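TRNA (adenine(22)-N(1))-methyltransferase (PDB 6Q56) catalyses the S-adenosyl-L-methionine-dependent methylation of adenosine 22 in tRNA at its N1 position, giving N(1)-methyladenosine. Local coordinates at residues S7-T12 / K151-L156; I141-L146 / V178-A183; L172-L177 / M228-E233. The protein carries 2 engineered substitutions. All blocks are in the same frame, centred on the assembly; numbering follows the deposited sequence.

In the fold
The seven-stranded sheet of a class I, Rossmann-like methyltransferase, with its antiparallel strand 151-159, connects contacts 1 and 2. In contact 1 helix 8-14 packs on strand 151-159; in contact 2 helix 180-185 packs on the neighbouring edge strand 139-148. The centres of contacts 1 and 2 are about 12 Å apart. Contact 3 leaves the sheet and joins helix 172-178 to helix 215-234; the centres of contacts 2 and 3 are about 13 Å apart. Along the chain contact 2 interleaves with both others, whereas contact 1 closes before contact 3 opens. The edge strand is thus covered by helix 8-14 on one face and helix 180-185 on the other, while contact 3 ties the C-terminal helices to the methyltransferase domain.

Contact 1: S7-T12 / K151-L156; sequences SKRLQT and KSYEVL. Engineered in segment 151-156: S152 (natural residue Cys).
The Y153 ring carries the backbone of R9 on one face and has the T12 hydroxyl at its edge, near the ring plane. R9 CA stands 3.9 Å from the Y153 ring centroid, 25° off the normal and displaced toward the rim, a CH-pi contact. R9 CG, anti to the backbone N (chi1 -171°), continues along the same ring, 3.6 Å from Y153 CD1. R9 CD lies near Y153 CB, and the chain then bends at chi3; beyond the bend NH1 bonds Q121 on strand 117-122. The R9 guanidinium is not stacked on the ring: the two planes are 82° apart. The arrangement illustrates how an N-terminal helix can pack on a class I methyltransferase sheet, here helix 8-14 running nearly parallel to strand 151-159 with axes 9.3 Å apart. One turn further on, T12 CG2 lies 3.8 Å from V155 CG2, and strand 139-148 also meets T12.

Some polar groups are met within the helix, others by neighbouring strands. S7 is the N-cap, its OG accepting from L10 N at 3.3 Å in an almost straight bond. K8 O takes both T12 N and T12 OG1, which arrive from opposite faces of its plane, and the bond from OG1 helps fix the hydroxyl. E148 accepts from K8 N and R9 N at the same helix start. R9 NE and K151 NZ come within 4.2 Å, a like-charge approach that the exposed position of K151 may soften; what is clear across the contact is CH-pi and methyl packing.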
# COMPACT_ATOMS: atom_id res chain seq x y z
N SER A 7 8.31 6.21 -11.98
CA SER A 7 7.11 7.02 -11.96
C SER A 7 7.05 7.72 -10.62
O SER A 7 7.69 7.30 -9.67
CB SER A 7 5.87 6.14 -12.14
OG SER A 7 5.78 5.18 -11.11
N LYS A 8 6.27 8.78 -10.55
CA LYS A 8 6.11 9.52 -9.32
C LYS A 8 5.73 8.54 -8.23
O LYS A 8 6.23 8.59 -7.12
CB LYS A 8 5.01 10.57 -9.46
CG LYS A 8 5.47 11.88 -10.08
CD LYS A 8 4.32 12.87 -10.22
CE LYS A 8 4.78 14.23 -10.72
NZ LYS A 8 5.16 15.15 -9.61
N ARG A 9 4.81 7.66 -8.58
CA ARG A 9 4.30 6.65 -7.67
C ARG A 9 5.40 5.79 -7.03
O ARG A 9 5.48 5.71 -5.82
CB ARG A 9 3.30 5.76 -8.39
CG ARG A 9 2.53 4.81 -7.51
CD ARG A 9 1.39 4.22 -8.29
NE ARG A 9 1.81 3.83 -9.63
CZ ARG A 9 2.38 2.68 -9.92
NH1 ARG A 9 2.59 1.78 -8.97
NH2 ARG A 9 2.74 2.41 -11.16
N LEU A 10 6.22 5.15 -7.85
CA LEU A 10 7.29 4.31 -7.34
C LEU A 10 8.44 5.13 -6.79
O LEU A 10 9.17 4.69 -5.92
CB LEU A 10 7.77 3.33 -8.41
CG LEU A 10 6.72 2.32 -8.85
CD1 LEU A 10 7.35 1.19 -9.65
CD2 LEU A 10 5.97 1.77 -7.66
N GLN A 11 8.59 6.35 -7.30
CA GLN A 11 9.63 7.24 -6.82
C GLN A 11 9.35 7.47 -5.36
O GLN A 11 10.23 7.40 -4.52
CB GLN A 11 9.61 8.56 -7.58
CG GLN A 11 10.78 9.46 -7.25
CD GLN A 11 12.10 8.76 -7.46
OE1 GLN A 11 12.34 8.17 -8.51
NE2 GLN A 11 12.96 8.80 -6.45
N THR A 12 8.08 7.76 -5.08
CA THR A 12 7.61 8.00 -3.73
C THR A 12 7.92 6.81 -2.85
O THR A 12 8.39 6.97 -1.74
CB THR A 12 6.10 8.29 -3.72
OG1 THR A 12 5.85 9.56 -4.32
CG2 THR A 12 5.56 8.32 -2.30
N LYS A 151 -4.66 9.99 -11.82
CA LYS A 151 -4.99 8.89 -10.95
C LYS A 151 -4.35 9.13 -9.60
O LYS A 151 -3.19 9.50 -9.52
CB LYS A 151 -4.48 7.58 -11.55
CG LYS A 151 -4.69 6.39 -10.64
CD LYS A 151 -3.72 5.26 -10.94
CE LYS A 151 -2.26 5.68 -10.80
NZ LYS A 151 -1.85 5.95 -9.40
N SER A 152 -5.12 8.92 -8.54
CA SER A 152 -4.62 9.11 -7.20
C SER A 152 -4.03 7.81 -6.69
O SER A 152 -4.54 6.73 -6.97
CB SER A 152 -5.72 9.61 -6.27
OG SER A 152 -6.64 8.59 -5.99
N TYR A 153 -2.95 7.91 -5.93
CA TYR A 153 -2.31 6.74 -5.39
C TYR A 153 -1.83 7.03 -3.99
O TYR A 153 -1.36 8.12 -3.70
CB TYR A 153 -1.14 6.32 -6.28
CG TYR A 153 -0.01 7.31 -6.31
CD1 TYR A 153 0.99 7.28 -5.35
CD2 TYR A 153 0.07 8.28 -7.30
CE1 TYR A 153 2.02 8.19 -5.37
CE2 TYR A 153 1.11 9.19 -7.33
CZ TYR A 153 2.08 9.14 -6.36
OH TYR A 153 3.10 10.04 -6.38
N GLU A 154 -1.98 6.05 -3.12
CA GLU A 154 -1.58 6.17 -1.75
C GLU A 154 -0.36 5.31 -1.47
O GLU A 154 -0.16 4.29 -2.11
CB GLU A 154 -2.70 5.73 -0.83
CG GLU A 154 -3.87 6.69 -0.77
CD GLU A 154 -5.15 5.99 -0.40
OE1 GLU A 154 -5.34 4.85 -0.83
OE2 GLU A 154 -5.96 6.59 0.32
N VAL A 155 0.44 5.73 -0.51
CA VAL A 155 1.62 5.01 -0.11
C VAL A 155 1.67 4.98 1.41
O VAL A 155 1.69 6.02 2.05
CB VAL A 155 2.90 5.64 -0.66
CG1 VAL A 155 4.13 4.93 -0.13
CG2 VAL A 155 2.90 5.60 -2.18
N LEU A 156 1.66 3.78 1.97
CA LEU A 156 1.68 3.61 3.40
C LEU A 156 3.02 3.08 3.86
O LEU A 156 3.57 2.16 3.27
CB LEU A 156 0.56 2.66 3.84
CG LEU A 156 -0.86 3.21 3.80
CD1 LEU A 156 -1.23 3.69 2.41
CD2 LEU A 156 -1.84 2.17 4.29

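Contact 2: I141-L146 / V178-A183; sequences IDEVIL and VGPFLA
E143 on the strand sends its carboxylate into the first turn of helix 180-185, where OE1 meets two backbone N-H groups. The sound bond is L182 N to E143 OE1, 3.0 Å with an N-H...O angle of 162°, the donor approaching nearly in line with the C-O bond; F181 N lies closer to E143 OE1, at 2.7 Å, but its bond is bent and weak. The other oxygen, OE2, forms a salt bridge with R130. A carboxylate among the amides of a helix start would be stabilised by the helix dipole, and R130 probably adds to this. The helix itself begins at G179, the N-cap, whose phi of 104° suits glycine; a CB there would also clash with E143 OE1.

The F181 ring meets the strand backbone on one face and a carboxylate oxygen at its edge. D142 CA sits over the middle of the ring, 4.0 Å from the F181 centroid, in a CH-pi contact, while E143 OE1 approaches in the ring plane. This is where the outermost strand of the methyltransferase sheet carries a classic beta bulge, I141 and D142 both facing V157 on strand 151-159. D142 OD1 accepts from E143 N, and OD2 is hydrogen-bonded to the Y16 hydroxyl.

Apolar packing is carried chiefly by L182. Its CD2 reaches 3.9 Å from I145 CG2, the two side chains crossing at about a right angle, and L182 CG lies 3.7 Å from E143 CB.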
# COMPACT_ATOMS: atom_id res chain seq x y z
N ILE A 141 4.16 4.99 10.16
CA ILE A 141 5.06 6.09 10.45
C ILE A 141 4.88 7.23 9.47
O ILE A 141 5.34 8.33 9.72
CB ILE A 141 6.52 5.64 10.52
CG1 ILE A 141 6.96 5.01 9.21
CG2 ILE A 141 6.68 4.65 11.66
CD1 ILE A 141 8.41 4.60 9.22
N ASP A 142 4.21 6.96 8.36
CA ASP A 142 3.95 8.00 7.37
C ASP A 142 3.04 7.51 6.27
O ASP A 142 2.95 6.33 5.99
CB ASP A 142 5.23 8.57 6.77
CG ASP A 142 5.03 9.94 6.13
OD1 ASP A 142 3.95 10.54 6.32
OD2 ASP A 142 5.94 10.43 5.45
N GLU A 143 2.38 8.47 5.64
CA GLU A 143 1.47 8.22 4.55
C GLU A 143 1.55 9.38 3.59
O GLU A 143 1.75 10.51 3.99
CB GLU A 143 0.03 8.17 5.02
CG GLU A 143 -0.36 7.01 5.89
CD GLU A 143 -1.82 7.09 6.29
OE1 GLU A 143 -2.25 8.16 6.74
OE2 GLU A 143 -2.53 6.09 6.15
N VAL A 144 1.38 9.09 2.31
CA VAL A 144 1.37 10.13 1.31
C VAL A 144 0.29 9.77 0.30
O VAL A 144 0.06 8.61 0.02
CB VAL A 144 2.72 10.29 0.58
CG1 VAL A 144 3.15 8.99 -0.05
CG2 VAL A 144 2.61 11.34 -0.50
N ILE A 145 -0.37 10.79 -0.22
CA ILE A 145 -1.37 10.57 -1.24
C ILE A 145 -1.09 11.60 -2.30
O ILE A 145 -1.05 12.79 -2.04
CB ILE A 145 -2.82 10.68 -0.76
CG1 ILE A 145 -3.75 10.28 -1.91
CG2 ILE A 145 -3.13 12.09 -0.30
CD1 ILE A 145 -5.19 10.08 -1.54
N LEU A 146 -0.87 11.12 -3.51
CA LEU A 146 -0.56 11.97 -4.63
C LEU A 146 -1.31 11.48 -5.84
O LEU A 146 -1.89 10.41 -5.81
CB LEU A 146 0.93 11.91 -4.91
CG LEU A 146 1.83 12.29 -3.73
CD1 LEU A 146 3.23 11.74 -3.91
CD2 LEU A 146 1.86 13.79 -3.54
N VAL A 178 -9.43 6.39 5.54
CA VAL A 178 -8.83 7.45 4.75
C VAL A 178 -7.36 7.70 5.03
O VAL A 178 -6.69 8.34 4.24
CB VAL A 178 -9.61 8.76 4.93
CG1 VAL A 178 -11.07 8.54 4.59
CG2 VAL A 178 -9.48 9.28 6.35
N GLY A 179 -6.86 7.19 6.14
CA GLY A 179 -5.47 7.39 6.48
C GLY A 179 -5.32 8.43 7.57
O GLY A 179 -5.70 9.58 7.41
N PRO A 180 -4.77 8.02 8.70
CA PRO A 180 -4.60 8.95 9.82
C PRO A 180 -3.72 10.14 9.47
O PRO A 180 -4.07 11.26 9.79
CB PRO A 180 -3.95 8.09 10.90
CG PRO A 180 -3.39 6.91 10.20
CD PRO A 180 -4.23 6.69 9.00
N PHE A 181 -2.59 9.90 8.83
CA PHE A 181 -1.69 10.97 8.44
C PHE A 181 -2.35 11.78 7.35
O PHE A 181 -2.35 12.99 7.38
CB PHE A 181 -0.36 10.41 7.93
CG PHE A 181 0.52 9.87 9.01
CD1 PHE A 181 1.36 10.71 9.71
CD2 PHE A 181 0.51 8.53 9.32
CE1 PHE A 181 2.18 10.21 10.70
CE2 PHE A 181 1.33 8.03 10.31
CZ PHE A 181 2.16 8.87 11.01
N LEU A 182 -2.90 11.08 6.37
CA LEU A 182 -3.56 11.73 5.25
C LEU A 182 -4.65 12.65 5.74
O LEU A 182 -4.81 13.76 5.25
CB LEU A 182 -4.11 10.69 4.28
CG LEU A 182 -3.01 9.79 3.72
CD1 LEU A 182 -3.57 8.78 2.74
CD2 LEU A 182 -1.92 10.62 3.08
N ALA A 183 -5.41 12.18 6.72
CA ALA A 183 -6.50 12.95 7.29
C ALA A 183 -6.02 14.27 7.89
O ALA A 183 -6.66 15.28 7.71
CB ALA A 183 -7.24 12.14 8.33

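Contact 3: L172-L177 / M228-E233; sequences LSAGML and MELLKE
A174 and L230 bring together two helices whose shortest sound polar bonds are backbone bonds within each helix: M176 N to L172 O and K232 N to M228 O, each 2.8 Å. The segments cross at -77° with axes 9.9 Å apart, so the contact is confined to a few residues near the crossing point. It is a steep helix-on-helix packing between helix 172-178, which follows the sheet of the methyltransferase domain in the chain, and helix 215-234. The latter packs with helix 188-210, consistent with the C-terminal coiled-coil region described for TrmK.

L230 carries the contact by straddling the first turn of the other helix with its two methyls. CG is anti to the backbone N (chi1 -163°), which brings it close to A174 CA and CB. CD2 presses onto A174, 3.3 Å from A174 CB, tighter than ordinary van der Waals contact; the small alanine side chain allows the backbones to come close, with CA atoms of A174 and L230 6.1 Å apart. L230 CD1 takes the other side and lies 3.2 Å from S173 OG, an apolar group against a hydroxyl at the more exposed margin. A174 N is bonded to S171 OG, and V234 also touches A174.

L177, a turn later, extends the apolar patch on the buried side. V127 of helix 127-135 and R227 adjoin it, and W194 of helix 188-210 packs against L231. The L177 side chain is about 9 Å from the bound nickel ion, held by H125 and H128. L177 CD2 divides its contact between two leucines, lying 4.2 Å from L230 CD2 and 4.0 Å from L231 CD2.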
# COMPACT_ATOMS: atom_id res chain seq x y z
N LEU A 172 -10.44 5.11 14.88
CA LEU A 172 -9.83 4.02 14.15
C LEU A 172 -10.61 3.81 12.88
O LEU A 172 -10.06 3.60 11.82
CB LEU A 172 -9.86 2.74 14.97
CG LEU A 172 -8.82 2.64 16.08
CD1 LEU A 172 -8.78 1.24 16.63
CD2 LEU A 172 -7.46 3.04 15.54
N SER A 173 -11.92 3.88 13.02
CA SER A 173 -12.83 3.68 11.91
C SER A 173 -12.46 4.56 10.73
O SER A 173 -12.25 4.06 9.63
CB SER A 173 -14.26 3.96 12.35
OG SER A 173 -15.14 3.81 11.27
N ALA A 174 -12.40 5.86 10.95
CA ALA A 174 -12.07 6.79 9.88
C ALA A 174 -10.60 6.71 9.50
O ALA A 174 -10.26 6.60 8.33
CB ALA A 174 -12.43 8.20 10.28
N GLY A 175 -9.73 6.78 10.49
CA GLY A 175 -8.31 6.72 10.25
C GLY A 175 -7.92 5.59 9.34
O GLY A 175 -7.17 5.76 8.40
N MET A 176 -8.46 4.41 9.62
CA MET A 176 -8.15 3.23 8.84
C MET A 176 -8.64 3.31 7.41
O MET A 176 -8.05 2.73 6.51
CB MET A 176 -8.73 1.99 9.50
CG MET A 176 -8.08 1.66 10.82
SD MET A 176 -8.44 -0.02 11.31
CE MET A 176 -7.49 -0.12 12.82
N LEU A 177 -9.73 4.03 7.19
CA LEU A 177 -10.29 4.15 5.87
C LEU A 177 -9.60 5.20 5.01
O LEU A 177 -9.25 4.93 3.88
CB LEU A 177 -11.78 4.49 5.95
CG LEU A 177 -12.43 4.69 4.59
CD1 LEU A 177 -12.46 3.39 3.82
CD2 LEU A 177 -13.81 5.27 4.74
N MET A 228 -21.07 7.64 5.04
CA MET A 228 -21.25 9.05 4.74
C MET A 228 -20.85 9.92 5.92
O MET A 228 -20.09 10.86 5.76
CB MET A 228 -22.69 9.34 4.33
CG MET A 228 -23.05 8.80 2.96
SD MET A 228 -24.82 8.82 2.63
CE MET A 228 -25.20 10.52 2.98
N GLU A 229 -21.36 9.61 7.10
CA GLU A 229 -21.04 10.40 8.27
C GLU A 229 -19.55 10.38 8.51
O GLU A 229 -18.94 11.40 8.82
CB GLU A 229 -21.78 9.87 9.50
CG GLU A 229 -21.26 10.43 10.82
CD GLU A 229 -21.42 11.93 10.94
OE1 GLU A 229 -22.34 12.49 10.32
OE2 GLU A 229 -20.63 12.54 11.67
N LEU A 230 -18.97 9.20 8.36
CA LEU A 230 -17.54 9.01 8.55
C LEU A 230 -16.75 9.93 7.64
O LEU A 230 -15.85 10.64 8.08
CB LEU A 230 -17.17 7.56 8.25
CG LEU A 230 -15.82 7.10 8.77
CD1 LEU A 230 -15.72 5.59 8.72
CD2 LEU A 230 -14.70 7.74 7.97
N LEU A 231 -17.09 9.91 6.36
CA LEU A 231 -16.42 10.75 5.40
C LEU A 231 -16.69 12.22 5.69
O LEU A 231 -15.81 13.05 5.55
CB LEU A 231 -16.87 10.40 3.98
CG LEU A 231 -16.40 9.03 3.51
CD1 LEU A 231 -16.87 8.76 2.09
CD2 LEU A 231 -14.89 8.93 3.61
N LYS A 232 -17.90 12.53 6.10
CA LYS A 232 -18.26 13.90 6.41
C LYS A 232 -17.36 14.45 7.51
O LYS A 232 -16.98 15.61 7.48
CB LYS A 232 -19.72 14.00 6.81
CG LYS A 232 -20.18 15.42 7.07
CD LYS A 232 -21.64 15.49 7.47
CE LYS A 232 -21.97 16.85 8.06
NZ LYS A 232 -23.43 17.09 8.18
N GLU A 233 -17.01 13.60 8.47
CA GLU A 233 -16.17 14.01 9.58
C GLU A 233 -14.71 14.23 9.18
O GLU A 233 -13.96 14.87 9.90
CB GLU A 233 -16.24 12.97 10.71
CG GLU A 233 -17.62 12.83 11.34
CD GLU A 233 -17.71 11.68 12.33
OE1 GLU A 233 -16.72 10.95 12.50
OE2 GLU A 233 -18.78 11.52 12.95